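Local coordinates for Non-structural protein 2 (Human rotavirus C, PDB 2GU0) that probably binds single-stranded RNA and hydrolyses nucleoside triphosphates as a homooctamer, acting in genome replication and packaging within viral factories, at residues A[15-20]-A[90-95]; A[28-33]-A[53-58]; A[160-165]-A[196-201]; A[267-272]-A[284-289]. All coordinates share one frame; numbering follows the deposited sequence.

Contact 1 (A[15-20]-A[90-95])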
loop_
_atom_site.group_PDB
_atom_site.type_symbol
_atom_site.label_atom_id
_atom_site.label_comp_id
_atom_site.label_asym_id
_atom_site.label_seq_id
_atom_site.Cartn_x
_atom_site.Cartn_y
_atom_site.Cartn_z
ATOM N N ASP A 15 -21.944 45.722 11.675
ATOM C CA ASP A 15 -23.320 46.095 11.411
ATOM C C ASP A 15 -24.212 44.876 11.567
ATOM O O ASP A 15 -25.251 44.934 12.225
ATOM C CB ASP A 15 -23.452 46.657 10.000
ATOM C CG ASP A 15 -24.659 47.550 9.851
ATOM O OD1 ASP A 15 -25.223 47.608 8.735
ATOM O OD2 ASP A 15 -25.034 48.202 10.851
ATOM N N LYS A 16 -23.811 43.773 10.945
ATOM C CA LYS A 16 -24.569 42.530 11.056
ATOM C C LYS A 16 -23.795 41.594 11.987
ATOM O O LYS A 16 -22.583 41.753 12.173
ATOM C CB LYS A 16 -24.747 41.853 9.686
ATOM C CG LYS A 16 -25.673 42.565 8.688
ATOM C CD LYS A 16 -24.926 43.592 7.844
ATOM C CE LYS A 16 -25.775 44.080 6.676
ATOM N NZ LYS A 16 -26.050 42.993 5.686
ATOM N N VAL A 17 -24.493 40.632 12.583
ATOM C CA VAL A 17 -23.842 39.677 13.466
ATOM C C VAL A 17 -22.839 38.831 12.683
ATOM O O VAL A 17 -23.117 38.382 11.565
ATOM C CB VAL A 17 -24.858 38.738 14.110
ATOM C CG1 VAL A 17 -24.143 37.719 14.986
ATOM C CG2 VAL A 17 -25.858 39.544 14.910
ATOM N N VAL A 18 -21.663 38.630 13.264
ATOM C CA VAL A 18 -20.642 37.826 12.617
ATOM C C VAL A 18 -20.472 36.539 13.407
ATOM O O VAL A 18 -20.259 36.568 14.619
ATOM C CB VAL A 18 -19.304 38.562 12.572
ATOM C CG1 VAL A 18 -18.297 37.751 11.776
ATOM C CG2 VAL A 18 -19.502 39.948 11.972
ATOM N N TRP A 19 -20.575 35.405 12.723
ATOM C CA TRP A 19 -20.434 34.114 13.385
ATOM C C TRP A 19 -19.085 33.482 13.125
ATOM O O TRP A 19 -18.493 33.682 12.070
ATOM C CB TRP A 19 -21.529 33.169 12.923
ATOM C CG TRP A 19 -22.900 33.737 13.103
ATOM C CD1 TRP A 19 -23.579 34.543 12.237
ATOM C CD2 TRP A 19 -23.744 33.565 14.238
ATOM N NE1 TRP A 19 -24.793 34.882 12.765
ATOM C CE2 TRP A 19 -24.921 34.294 13.993
ATOM C CE3 TRP A 19 -23.617 32.863 15.444
ATOM C CZ2 TRP A 19 -25.963 34.342 14.901
ATOM C CZ3 TRP A 19 -24.641 32.911 16.344
ATOM C CH2 TRP A 19 -25.807 33.646 16.073
ATOM N N TYR A 20 -18.598 32.721 14.098
ATOM C CA TYR A 20 -17.320 32.036 13.956
ATOM C C TYR A 20 -17.405 30.547 14.289
ATOM O O TYR A 20 -18.186 30.127 15.146
ATOM C CB TYR A 20 -16.263 32.673 14.853
ATOM C CG TYR A 20 -16.112 34.154 14.644
ATOM C CD1 TYR A 20 -16.886 35.062 15.370
ATOM C CD2 TYR A 20 -15.226 34.654 13.689
ATOM C CE1 TYR A 20 -16.780 36.434 15.149
ATOM C CE2 TYR A 20 -15.117 36.022 13.459
ATOM C CZ TYR A 20 -15.897 36.906 14.190
ATOM O OH TYR A 20 -15.808 38.256 13.950
ATOM N N VAL A 90 -27.284 35.028 6.306
ATOM C CA VAL A 90 -28.546 35.550 6.802
ATOM C C VAL A 90 -28.364 37.021 7.199
ATOM O O VAL A 90 -29.323 37.793 7.224
ATOM C CB VAL A 90 -29.035 34.733 8.010
ATOM C CG1 VAL A 90 -30.271 35.370 8.610
ATOM C CG2 VAL A 90 -29.346 33.330 7.574
ATOM N N SER A 91 -27.124 37.399 7.495
ATOM C CA SER A 91 -26.795 38.766 7.871
ATOM C C SER A 91 -27.774 39.396 8.833
ATOM O O SER A 91 -28.224 40.517 8.623
ATOM C CB SER A 91 -26.694 39.642 6.631
ATOM O OG SER A 91 -25.547 39.297 5.890
ATOM N N MET A 92 -28.114 38.674 9.887
ATOM C CA MET A 92 -29.031 39.201 10.882
ATOM C C MET A 92 -28.446 40.482 11.507
ATOM O O MET A 92 -27.244 40.564 11.781
ATOM C CB MET A 92 -29.274 38.127 11.933
ATOM C CG MET A 92 -28.057 37.247 12.190
ATOM S SD MET A 92 -28.582 35.655 12.790
ATOM C CE MET A 92 -29.372 36.148 14.307
ATOM N N PRO A 93 -29.290 41.506 11.724
ATOM C CA PRO A 93 -28.880 42.790 12.307
ATOM C C PRO A 93 -28.506 42.807 13.799
ATOM O O PRO A 93 -29.311 42.445 14.665
ATOM C CB PRO A 93 -30.065 43.698 11.992
ATOM C CG PRO A 93 -31.212 42.755 12.035
ATOM C CD PRO A 93 -30.693 41.563 11.278
ATOM N N THR A 94 -27.279 43.258 14.070
ATOM C CA THR A 94 -26.732 43.350 15.419
ATOM C C THR A 94 -27.736 43.875 16.428
ATOM O O THR A 94 -28.012 43.233 17.436
ATOM C CB THR A 94 -25.494 44.269 15.452
ATOM O OG1 THR A 94 -24.437 43.693 14.675
ATOM C CG2 THR A 94 -25.014 44.464 16.874
ATOM N N GLU A 95 -28.272 45.057 16.152
ATOM C CA GLU A 95 -29.253 45.697 17.025
ATOM C C GLU A 95 -30.382 44.775 17.481
ATOM O O GLU A 95 -30.841 44.862 18.621
ATOM C CB GLU A 95 -29.858 46.916 16.320
ATOM C CG GLU A 95 -30.196 46.671 14.857
ATOM C CD GLU A 95 -31.177 47.690 14.297
ATOM O OE1 GLU A 95 -31.022 48.891 14.598
ATOM O OE2 GLU A 95 -32.098 47.291 13.546
#
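Lys16 and Pro93 face each other in an isolated beta bridge in which one partner is a proline, their CA atoms 4.5 Å apart. The bridge tolerates the missing N-H because its two bonds belong to the flanking residues. On one side Val17 N donates to Met92 O over 2.9 Å, with an N-H...O angle of 169°. On the other, Thr94 N reaches Asp15 O at 3.2 Å. Pairing stops there, consistent with backbone directions that diverge by 111°. The hydroxyl of Thr94 also lies beside Asp15 O, but its hydrogen bond goes to Glu14 O.

The bridge joins the residues just before strand 18-21, half of a two-stranded antiparallel sheet with strand 8-11, to the loop that leaves helix 74-90 in the N-terminal part of the protein. Ser91 makes the exit from that helix with positive phi.

Beyond the bridge lies a Met-aromatic contact. Met92 SD sits at the edge of the Trp19 indole, 3.6 Å from CZ2, and the bend at chi3 (-62°) brings CE to the same rim, in the ring plane. The two side chains cross at about a right angle. Val17 touches both: its CG1 lies over one indole face, offset toward the rim, and its CB meets Met92 CG at 4.0 Å. Toward solvent, the Lys16 chain runs past Ser91, with CG 3.3 Å from Ser91 O.

Contact 2 (A[28-33]-A[53-58])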
loop_
_atom_site.group_PDB
_atom_site.type_symbol
_atom_site.label_atom_id
_atom_site.label_comp_id
_atom_site.label_asym_id
_atom_site.label_seq_id
_atom_site.Cartn_x
_atom_site.Cartn_y
_atom_site.Cartn_z
ATOM N N GLN A 28 -11.880 20.643 23.372
ATOM C CA GLN A 28 -11.067 19.786 24.231
ATOM C C GLN A 28 -10.570 20.554 25.448
ATOM O O GLN A 28 -10.575 20.040 26.569
ATOM C CB GLN A 28 -9.886 19.220 23.432
ATOM C CG GLN A 28 -8.700 18.760 24.255
ATOM C CD GLN A 28 -7.656 18.043 23.409
ATOM O OE1 GLN A 28 -7.464 18.371 22.236
ATOM N NE2 GLN A 28 -6.967 17.071 24.005
ATOM N N THR A 29 -10.155 21.792 25.211
ATOM C CA THR A 29 -9.647 22.670 26.253
ATOM C C THR A 29 -10.696 23.091 27.293
ATOM O O THR A 29 -10.446 23.031 28.494
ATOM C CB THR A 29 -9.043 23.925 25.620
ATOM O OG1 THR A 29 -7.956 23.537 24.784
ATOM C CG2 THR A 29 -8.535 24.878 26.675
ATOM N N MET A 30 -11.872 23.508 26.850
ATOM C CA MET A 30 -12.854 23.931 27.823
ATOM C C MET A 30 -13.420 22.751 28.576
ATOM O O MET A 30 -13.996 22.925 29.646
ATOM C CB MET A 30 -13.980 24.731 27.169
ATOM C CG MET A 30 -15.140 23.923 26.707
ATOM S SD MET A 30 -16.310 23.516 28.004
ATOM C CE MET A 30 -17.670 23.003 26.977
ATOM N N LEU A 31 -13.271 21.546 28.040
ATOM C CA LEU A 31 -13.799 20.398 28.762
ATOM C C LEU A 31 -12.883 20.065 29.930
ATOM O O LEU A 31 -13.329 19.489 30.930
ATOM C CB LEU A 31 -13.954 19.170 27.856
ATOM C CG LEU A 31 -15.191 19.088 26.948
ATOM C CD1 LEU A 31 -15.192 17.763 26.200
ATOM C CD2 LEU A 31 -16.448 19.234 27.776
ATOM N N CYS A 32 -11.611 20.444 29.824
ATOM C CA CYS A 32 -10.679 20.158 30.901
ATOM C C CYS A 32 -10.447 21.367 31.811
ATOM O O CYS A 32 -9.981 21.221 32.941
ATOM C CB CYS A 32 -9.338 19.646 30.339
ATOM S SG CYS A 32 -8.016 20.892 30.009
ATOM N N ALA A 33 -10.791 22.557 31.333
ATOM C CA ALA A 33 -10.574 23.768 32.121
ATOM C C ALA A 33 -11.425 23.850 33.374
ATOM O O ALA A 33 -12.502 23.261 33.441
ATOM C CB ALA A 33 -10.812 25.013 31.256
ATOM N N PRO A 53 -17.440 26.370 23.495
ATOM C CA PRO A 53 -18.839 26.517 23.902
ATOM C C PRO A 53 -19.010 26.732 25.400
ATOM O O PRO A 53 -18.137 26.380 26.196
ATOM C CB PRO A 53 -19.456 25.204 23.470
ATOM C CG PRO A 53 -18.584 24.759 22.358
ATOM C CD PRO A 53 -17.221 25.060 22.868
ATOM N N PRO A 54 -20.148 27.317 25.808
ATOM C CA PRO A 54 -20.380 27.542 27.237
ATOM C C PRO A 54 -20.264 26.197 27.956
ATOM O O PRO A 54 -20.857 25.209 27.519
ATOM C CB PRO A 54 -21.805 28.082 27.265
ATOM C CG PRO A 54 -21.878 28.854 26.012
ATOM C CD PRO A 54 -21.213 27.942 25.005
ATOM N N PRO A 55 -19.496 26.135 29.052
ATOM C CA PRO A 55 -19.337 24.873 29.791
ATOM C C PRO A 55 -20.679 24.264 30.203
ATOM O O PRO A 55 -20.779 23.075 30.520
ATOM C CB PRO A 55 -18.478 25.281 30.980
ATOM C CG PRO A 55 -17.621 26.358 30.402
ATOM C CD PRO A 55 -18.630 27.183 29.612
ATOM N N GLU A 56 -21.706 25.098 30.190
ATOM C CA GLU A 56 -23.066 24.700 30.521
ATOM C C GLU A 56 -23.585 23.638 29.542
ATOM O O GLU A 56 -24.675 23.112 29.719
ATOM C CB GLU A 56 -23.967 25.928 30.423
ATOM C CG GLU A 56 -25.416 25.705 30.797
ATOM C CD GLU A 56 -26.323 26.737 30.168
ATOM O OE1 GLU A 56 -25.887 27.903 30.026
ATOM O OE2 GLU A 56 -27.476 26.384 29.820
ATOM N N PHE A 57 -22.816 23.335 28.499
ATOM C CA PHE A 57 -23.259 22.361 27.509
ATOM C C PHE A 57 -22.344 21.153 27.310
ATOM O O PHE A 57 -22.617 20.326 26.443
ATOM C CB PHE A 57 -23.469 23.054 26.159
ATOM C CG PHE A 57 -24.498 24.142 26.185
ATOM C CD1 PHE A 57 -24.318 25.299 25.437
ATOM C CD2 PHE A 57 -25.649 24.020 26.959
ATOM C CE1 PHE A 57 -25.264 26.321 25.461
ATOM C CE2 PHE A 57 -26.609 25.038 26.989
ATOM C CZ PHE A 57 -26.415 26.190 26.240
ATOM N N ARG A 58 -21.281 21.037 28.105
ATOM C CA ARG A 58 -20.361 19.903 27.972
ATOM C C ARG A 58 -21.078 18.553 27.887
ATOM O O ARG A 58 -20.543 17.601 27.325
ATOM C CB ARG A 58 -19.351 19.879 29.125
ATOM C CG ARG A 58 -19.924 19.536 30.476
ATOM C CD ARG A 58 -18.811 19.111 31.409
ATOM N NE ARG A 58 -17.954 20.229 31.780
ATOM C CZ ARG A 58 -16.622 20.179 31.801
ATOM N NH1 ARG A 58 -15.997 19.053 31.460
ATOM N NH2 ARG A 58 -15.919 21.250 32.174
#
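Arg58 and Leu31 slide past each other in opposite directions, and the arginine chain can be traced from apolar packing at its base to a polar grip at its end. Arg58 CB packs on Leu31 CD2 and lies 4.1 Å from Met30 CE, so the first carbon already touches two side chains of helix 24-32. Chi1 of 69° sets CG between the backbone N and the carbonyl carbon, and the chain then bends at chi3. CZ comes to lie beside Leu31, whose CD2 covers one face of the guanidinium at 4.1 Å from CZ. At the tip, NH1 donates to Leu31 O over 2.8 Å in the carbonyl plane, on a lone pair, with an N-H...O angle of 154°. NH2 adds a weak bond to the same oxygen at 3.4 Å.

Next to Leu31 in the helix, Met30 reaches the proline run 53-55: CE lies 3.5 Å from Pro53 O, and SD packs 3.9 Å from Pro55 CG. Tyr44 of strand 44-45 also touches Met30. The contact thus ties the helix to the proline run, whose last residue begins the 3-10 segment 55-58. Cys32, on the helix, packs against Ile157 of a neighbouring subunit.

Chemically, a cationic group held by a main-chain carbonyl late in a helix would be in a favourable field, since the C-terminal part of a helix tends to carry partial negative charge.

Contact 3 (A[160-165]-A[196-201])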
loop_
_atom_site.group_PDB
_atom_site.type_symbol
_atom_site.label_atom_id
_atom_site.label_comp_id
_atom_site.label_asym_id
_atom_site.label_seq_id
_atom_site.Cartn_x
_atom_site.Cartn_y
_atom_site.Cartn_z
ATOM N N GLN A 160 -39.951 8.395 -6.426
ATOM C CA GLN A 160 -40.341 9.727 -6.825
ATOM C C GLN A 160 -41.386 9.726 -7.913
ATOM O O GLN A 160 -41.126 9.274 -9.014
ATOM C CB GLN A 160 -39.139 10.522 -7.321
ATOM C CG GLN A 160 -39.496 11.961 -7.692
ATOM C CD GLN A 160 -38.296 12.798 -8.122
ATOM O OE1 GLN A 160 -37.902 12.802 -9.289
ATOM N NE2 GLN A 160 -37.707 13.505 -7.169
ATOM N N ASP A 161 -42.581 10.192 -7.601
ATOM C CA ASP A 161 -43.597 10.320 -8.624
ATOM C C ASP A 161 -43.702 11.842 -8.770
ATOM O O ASP A 161 -42.896 12.569 -8.195
ATOM C CB ASP A 161 -44.918 9.691 -8.196
ATOM C CG ASP A 161 -45.480 10.307 -6.944
ATOM O OD1 ASP A 161 -45.523 11.556 -6.863
ATOM O OD2 ASP A 161 -45.887 9.531 -6.048
ATOM N N SER A 162 -44.683 12.344 -9.502
ATOM C CA SER A 162 -44.755 13.787 -9.707
ATOM C C SER A 162 -45.034 14.671 -8.500
ATOM O O SER A 162 -44.756 15.869 -8.540
ATOM C CB SER A 162 -45.765 14.107 -10.801
ATOM O OG SER A 162 -47.029 13.605 -10.443
ATOM N N TYR A 163 -45.564 14.105 -7.425
ATOM C CA TYR A 163 -45.875 14.914 -6.263
ATOM C C TYR A 163 -45.010 14.650 -5.061
ATOM O O TYR A 163 -44.622 15.587 -4.374
ATOM C CB TYR A 163 -47.340 14.747 -5.859
ATOM C CG TYR A 163 -48.311 15.349 -6.842
ATOM C CD1 TYR A 163 -49.053 14.535 -7.714
ATOM C CD2 TYR A 163 -48.458 16.738 -6.943
ATOM C CE1 TYR A 163 -49.911 15.088 -8.666
ATOM C CE2 TYR A 163 -49.313 17.297 -7.894
ATOM C CZ TYR A 163 -50.033 16.463 -8.753
ATOM O OH TYR A 163 -50.850 17.010 -9.713
ATOM N N PHE A 164 -44.704 13.384 -4.799
ATOM C CA PHE A 164 -43.898 13.059 -3.631
ATOM C C PHE A 164 -42.515 12.523 -3.942
ATOM O O PHE A 164 -42.201 12.196 -5.087
ATOM C CB PHE A 164 -44.609 12.023 -2.766
ATOM C CG PHE A 164 -46.058 12.303 -2.543
ATOM C CD1 PHE A 164 -47.003 11.907 -3.484
ATOM C CD2 PHE A 164 -46.483 12.922 -1.374
ATOM C CE1 PHE A 164 -48.354 12.118 -3.265
ATOM C CE2 PHE A 164 -47.817 13.138 -1.141
ATOM C CZ PHE A 164 -48.768 12.732 -2.094
ATOM N N THR A 165 -41.703 12.418 -2.894
ATOM C CA THR A 165 -40.360 11.884 -3.000
ATOM C C THR A 165 -40.027 11.173 -1.701
ATOM O O THR A 165 -40.236 11.718 -0.625
ATOM C CB THR A 165 -39.330 12.999 -3.228
ATOM O OG1 THR A 165 -39.555 13.603 -4.506
ATOM C CG2 THR A 165 -37.924 12.433 -3.200
ATOM N N ASP A 196 -56.618 13.814 -5.039
ATOM C CA ASP A 196 -56.907 12.613 -4.274
ATOM C C ASP A 196 -56.445 11.343 -4.981
ATOM O O ASP A 196 -55.992 10.400 -4.330
ATOM C CB ASP A 196 -58.406 12.527 -3.988
ATOM C CG ASP A 196 -58.860 13.538 -2.956
ATOM O OD1 ASP A 196 -58.457 13.400 -1.780
ATOM O OD2 ASP A 196 -59.614 14.470 -3.318
ATOM N N ARG A 197 -56.561 11.313 -6.308
ATOM C CA ARG A 197 -56.151 10.142 -7.076
ATOM C C ARG A 197 -54.692 9.773 -6.817
ATOM O O ARG A 197 -54.356 8.595 -6.708
ATOM C CB ARG A 197 -56.358 10.373 -8.574
ATOM C CG ARG A 197 -55.814 9.228 -9.417
ATOM C CD ARG A 197 -55.858 9.521 -10.906
ATOM N NE ARG A 197 -54.881 8.714 -11.640
ATOM C CZ ARG A 197 -54.784 8.664 -12.967
ATOM N NH1 ARG A 197 -55.615 9.373 -13.725
ATOM N NH2 ARG A 197 -53.846 7.914 -13.540
ATOM N N ASN A 198 -53.832 10.784 -6.722
ATOM C CA ASN A 198 -52.410 10.566 -6.470
ATOM C C ASN A 198 -52.150 10.248 -5.002
ATOM O O ASN A 198 -51.342 9.373 -4.670
ATOM C CB ASN A 198 -51.623 11.792 -6.892
ATOM C CG ASN A 198 -51.781 12.086 -8.367
ATOM O OD1 ASN A 198 -50.815 12.036 -9.129
ATOM N ND2 ASN A 198 -53.006 12.388 -8.781
ATOM N N GLN A 199 -52.838 10.957 -4.120
ATOM C CA GLN A 199 -52.691 10.698 -2.704
ATOM C C GLN A 199 -52.891 9.203 -2.465
ATOM O O GLN A 199 -52.055 8.539 -1.854
ATOM C CB GLN A 199 -53.736 11.474 -1.915
ATOM C CG GLN A 199 -53.527 12.954 -1.906
ATOM C CD GLN A 199 -54.081 13.581 -0.645
ATOM O OE1 GLN A 199 -53.987 12.998 0.447
ATOM N NE2 GLN A 199 -54.644 14.782 -0.773
ATOM N N THR A 200 -54.009 8.684 -2.968
ATOM C CA THR A 200 -54.358 7.277 -2.815
ATOM C C THR A 200 -53.384 6.335 -3.516
ATOM O O THR A 200 -53.045 5.278 -2.988
ATOM C CB THR A 200 -55.786 7.006 -3.330
ATOM O OG1 THR A 200 -56.725 7.699 -2.503
ATOM C CG2 THR A 200 -56.094 5.509 -3.284
ATOM N N ALA A 201 -52.931 6.705 -4.704
ATOM C CA ALA A 201 -51.989 5.849 -5.398
ATOM C C ALA A 201 -50.744 5.684 -4.516
ATOM O O ALA A 201 -50.266 4.575 -4.277
ATOM C CB ALA A 201 -51.623 6.458 -6.735
#
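Tyr163 and Asn198 make the closest approach, a polar contact at a ring edge. The amide oxygen OD1 of Asn198 lies in the plane of the Tyr163 ring, 3.2 Å from CE1 and 3.4 Å from CD1, and the ring and amide planes stand 87° apart. With the amide oriented as modelled, its oxygen faces the ring C-H groups, which carry slight positive charge. Both side chains place CG anti to the carbonyl carbon, Asn198 with chi1 at -61°.

Van der Waals contacts of the second ring are longer. Phe164 CE1 is 4.3 Å from Asn198 O, and its CZ is 4.5 Å from Gln199 CA, so this ring meets the helix through backbone atoms. Two other rings meet it: Phe202 stacks on it, and Phe261 lies with its plane about 85° away.

Hydrogen bonds shape the turn itself. Asp161 OD1 accepts from Tyr163 N, nearly along its C-O axis, and this bond defines an Asx turn; a second, from Phe164 N at 2.9 Å, extends it to an Asx motif. Asp161 N closes the loop by donating to Phe164 O over 3.2 Å. Gln160, just before the turn, bonds through OE1 to Tyr44 OH of a neighbouring subunit.

The turn connects antiparallel strands 157-160 and 164-170, and helix 196-209 packs beside it, within the HIT-clan region. The side chain of Phe164 is about 9 Å from that of His222, the predicted NTPase and RTPase active-site residue.

Contact 4 (A[267-272]-A[284-289])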
loop_
_atom_site.group_PDB
_atom_site.type_symbol
_atom_site.label_atom_id
_atom_site.label_comp_id
_atom_site.label_asym_id
_atom_site.label_seq_id
_atom_site.Cartn_x
_atom_site.Cartn_y
_atom_site.Cartn_z
ATOM N N LYS A 267 -53.374 9.149 12.811
ATOM C CA LYS A 267 -54.322 10.198 12.466
ATOM C C LYS A 267 -55.273 10.555 13.599
ATOM O O LYS A 267 -55.361 11.719 13.992
ATOM C CB LYS A 267 -55.129 9.762 11.247
ATOM C CG LYS A 267 -56.323 10.639 10.900
ATOM C CD LYS A 267 -55.901 12.020 10.440
ATOM C CE LYS A 267 -57.021 12.706 9.655
ATOM N NZ LYS A 267 -57.338 12.020 8.363
ATOM N N THR A 268 -55.981 9.551 14.119
ATOM C CA THR A 268 -56.954 9.753 15.196
ATOM C C THR A 268 -56.337 9.866 16.587
ATOM O O THR A 268 -56.774 10.689 17.395
ATOM C CB THR A 268 -58.010 8.614 15.245
ATOM O OG1 THR A 268 -57.354 7.361 15.471
ATOM C CG2 THR A 268 -58.799 8.549 13.947
ATOM N N CYS A 269 -55.345 9.030 16.879
ATOM C CA CYS A 269 -54.696 9.074 18.182
ATOM C C CYS A 269 -54.210 10.487 18.457
ATOM O O CYS A 269 -54.380 11.009 19.555
ATOM C CB CYS A 269 -53.511 8.113 18.227
ATOM S SG CYS A 269 -52.449 8.330 19.673
ATOM N N ILE A 270 -53.605 11.104 17.448
ATOM C CA ILE A 270 -53.098 12.463 17.578
ATOM C C ILE A 270 -54.271 13.432 17.566
ATOM O O ILE A 270 -54.146 14.585 17.967
ATOM C CB ILE A 270 -52.093 12.802 16.435
ATOM C CG1 ILE A 270 -50.833 11.947 16.593
ATOM C CG2 ILE A 270 -51.705 14.274 16.468
ATOM C CD1 ILE A 270 -50.227 12.016 17.976
ATOM N N GLY A 271 -55.420 12.957 17.104
ATOM C CA GLY A 271 -56.598 13.800 17.091
ATOM C C GLY A 271 -57.122 13.846 18.512
ATOM O O GLY A 271 -57.470 14.909 19.034
ATOM N N GLN A 272 -57.154 12.677 19.144
ATOM C CA GLN A 272 -57.630 12.546 20.513
ATOM C C GLN A 272 -56.782 13.348 21.496
ATOM O O GLN A 272 -57.307 13.911 22.456
ATOM C CB GLN A 272 -57.644 11.075 20.935
ATOM C CG GLN A 272 -58.488 10.176 20.042
ATOM C CD GLN A 272 -58.890 8.881 20.728
ATOM O OE1 GLN A 272 -58.055 8.163 21.272
ATOM N NE2 GLN A 272 -60.179 8.578 20.700
ATOM N N THR A 284 -54.453 3.747 22.219
ATOM C CA THR A 284 -55.147 2.560 21.742
ATOM C C THR A 284 -55.504 2.614 20.267
ATOM O O THR A 284 -55.262 1.660 19.530
ATOM C CB THR A 284 -56.436 2.328 22.563
ATOM O OG1 THR A 284 -56.075 2.004 23.909
ATOM C CG2 THR A 284 -57.279 1.198 21.970
ATOM N N SER A 285 -56.081 3.728 19.834
ATOM C CA SER A 285 -56.482 3.871 18.442
ATOM C C SER A 285 -55.320 3.794 17.452
ATOM O O SER A 285 -55.531 3.842 16.246
ATOM C CB SER A 285 -57.270 5.176 18.254
ATOM O OG SER A 285 -56.726 6.231 19.029
ATOM N N LEU A 286 -54.099 3.663 17.968
ATOM C CA LEU A 286 -52.902 3.564 17.132
ATOM C C LEU A 286 -52.806 2.231 16.399
ATOM O O LEU A 286 -52.350 2.172 15.262
ATOM C CB LEU A 286 -51.640 3.719 17.980
ATOM C CG LEU A 286 -51.181 5.099 18.432
ATOM C CD1 LEU A 286 -49.895 4.942 19.224
ATOM C CD2 LEU A 286 -50.964 5.995 17.226
ATOM N N TYR A 287 -53.224 1.161 17.063
ATOM C CA TYR A 287 -53.160 -0.171 16.484
ATOM C C TYR A 287 -54.541 -0.774 16.335
ATOM O O TYR A 287 -54.684 -1.895 15.855
ATOM C CB TYR A 287 -52.329 -1.063 17.386
ATOM C CG TYR A 287 -52.836 -1.034 18.803
ATOM C CD1 TYR A 287 -53.933 -1.799 19.187
ATOM C CD2 TYR A 287 -52.255 -0.197 19.748
ATOM C CE1 TYR A 287 -54.439 -1.727 20.484
ATOM C CE2 TYR A 287 -52.753 -0.119 21.046
ATOM C CZ TYR A 287 -53.845 -0.884 21.407
ATOM O OH TYR A 287 -54.342 -0.792 22.686
ATOM N N SER A 288 -55.559 -0.038 16.755
ATOM C CA SER A 288 -56.916 -0.548 16.665
ATOM C C SER A 288 -57.710 -0.037 15.464
ATOM O O SER A 288 -58.834 -0.483 15.240
ATOM C CB SER A 288 -57.673 -0.246 17.957
ATOM O OG SER A 288 -57.737 1.145 18.185
ATOM N N ILE A 289 -57.142 0.889 14.692
ATOM C CA ILE A 289 -57.841 1.400 13.512
ATOM C C ILE A 289 -57.282 0.824 12.209
ATOM O O ILE A 289 -56.070 0.775 12.016
ATOM C CB ILE A 289 -57.791 2.926 13.442
ATOM C CG1 ILE A 289 -58.651 3.510 14.559
ATOM C CG2 ILE A 289 -58.288 3.402 12.085
ATOM C CD1 ILE A 289 -58.854 5.002 14.460
#
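Thr268 and Ile289 reach toward each other tip to tip, one of three side-chain meetings by which helix 264-275 packs on the short, weakly bonded helix 285-288 and the residue that follows it, in the HIT-clan half of the chain. Ile289 CD1 is the touching atom, coming up to the hydroxyl of Thr268 and 3.6 Å from its CG2.

The second meeting is apolar. Cys269 directs CB and SG at Leu286: CB is 3.5 Å from CD2, and SG is 3.7 Å from CG. SG stands anti to the backbone N (chi1 169°), which turns the sulfur toward the leucine. Leu286 also touches Met232 and Ala235 of helix 231-243, so it sits between two helices.

Ser285 occupies the third position, where the backbones come closest, its CA 5.5 Å from that of Cys269. Its OG lies 3.2 Å from Gln272 OE1 but is hydrogen-bonded to Ala282 O, in the preceding helix 279-282. Tyr287 packs on Ser308 of a neighbouring subunit.

Just before helix 285-288, Thr284 O takes two donors from opposite faces of its carbonyl plane: Tyr287 N, and Ser288 OG at 2.9 Å.

In the fold
The four contacts divide evenly between the N-terminal and C-terminal parts of the chain. Contacts 1 and 2 lie in the N-terminal part with centres 25 Å apart, and contact 2 falls in sequence between the two segments of contact 1; strand 18-21 and helix 24-32, which they use, are consecutive. Contacts 3 and 4 follow in series in the C-terminal part, centres 24 Å apart. Between the two parts, centres are 41 to 48 Å apart. Contact 3 includes part of the five-stranded antiparallel sheet that carries His222, and contact 2 packs against the edge strand 157-160 of that sheet in a neighbouring subunit. Contacts 2, 3 and 4 each touch another subunit, consistent with an octamer built from both halves.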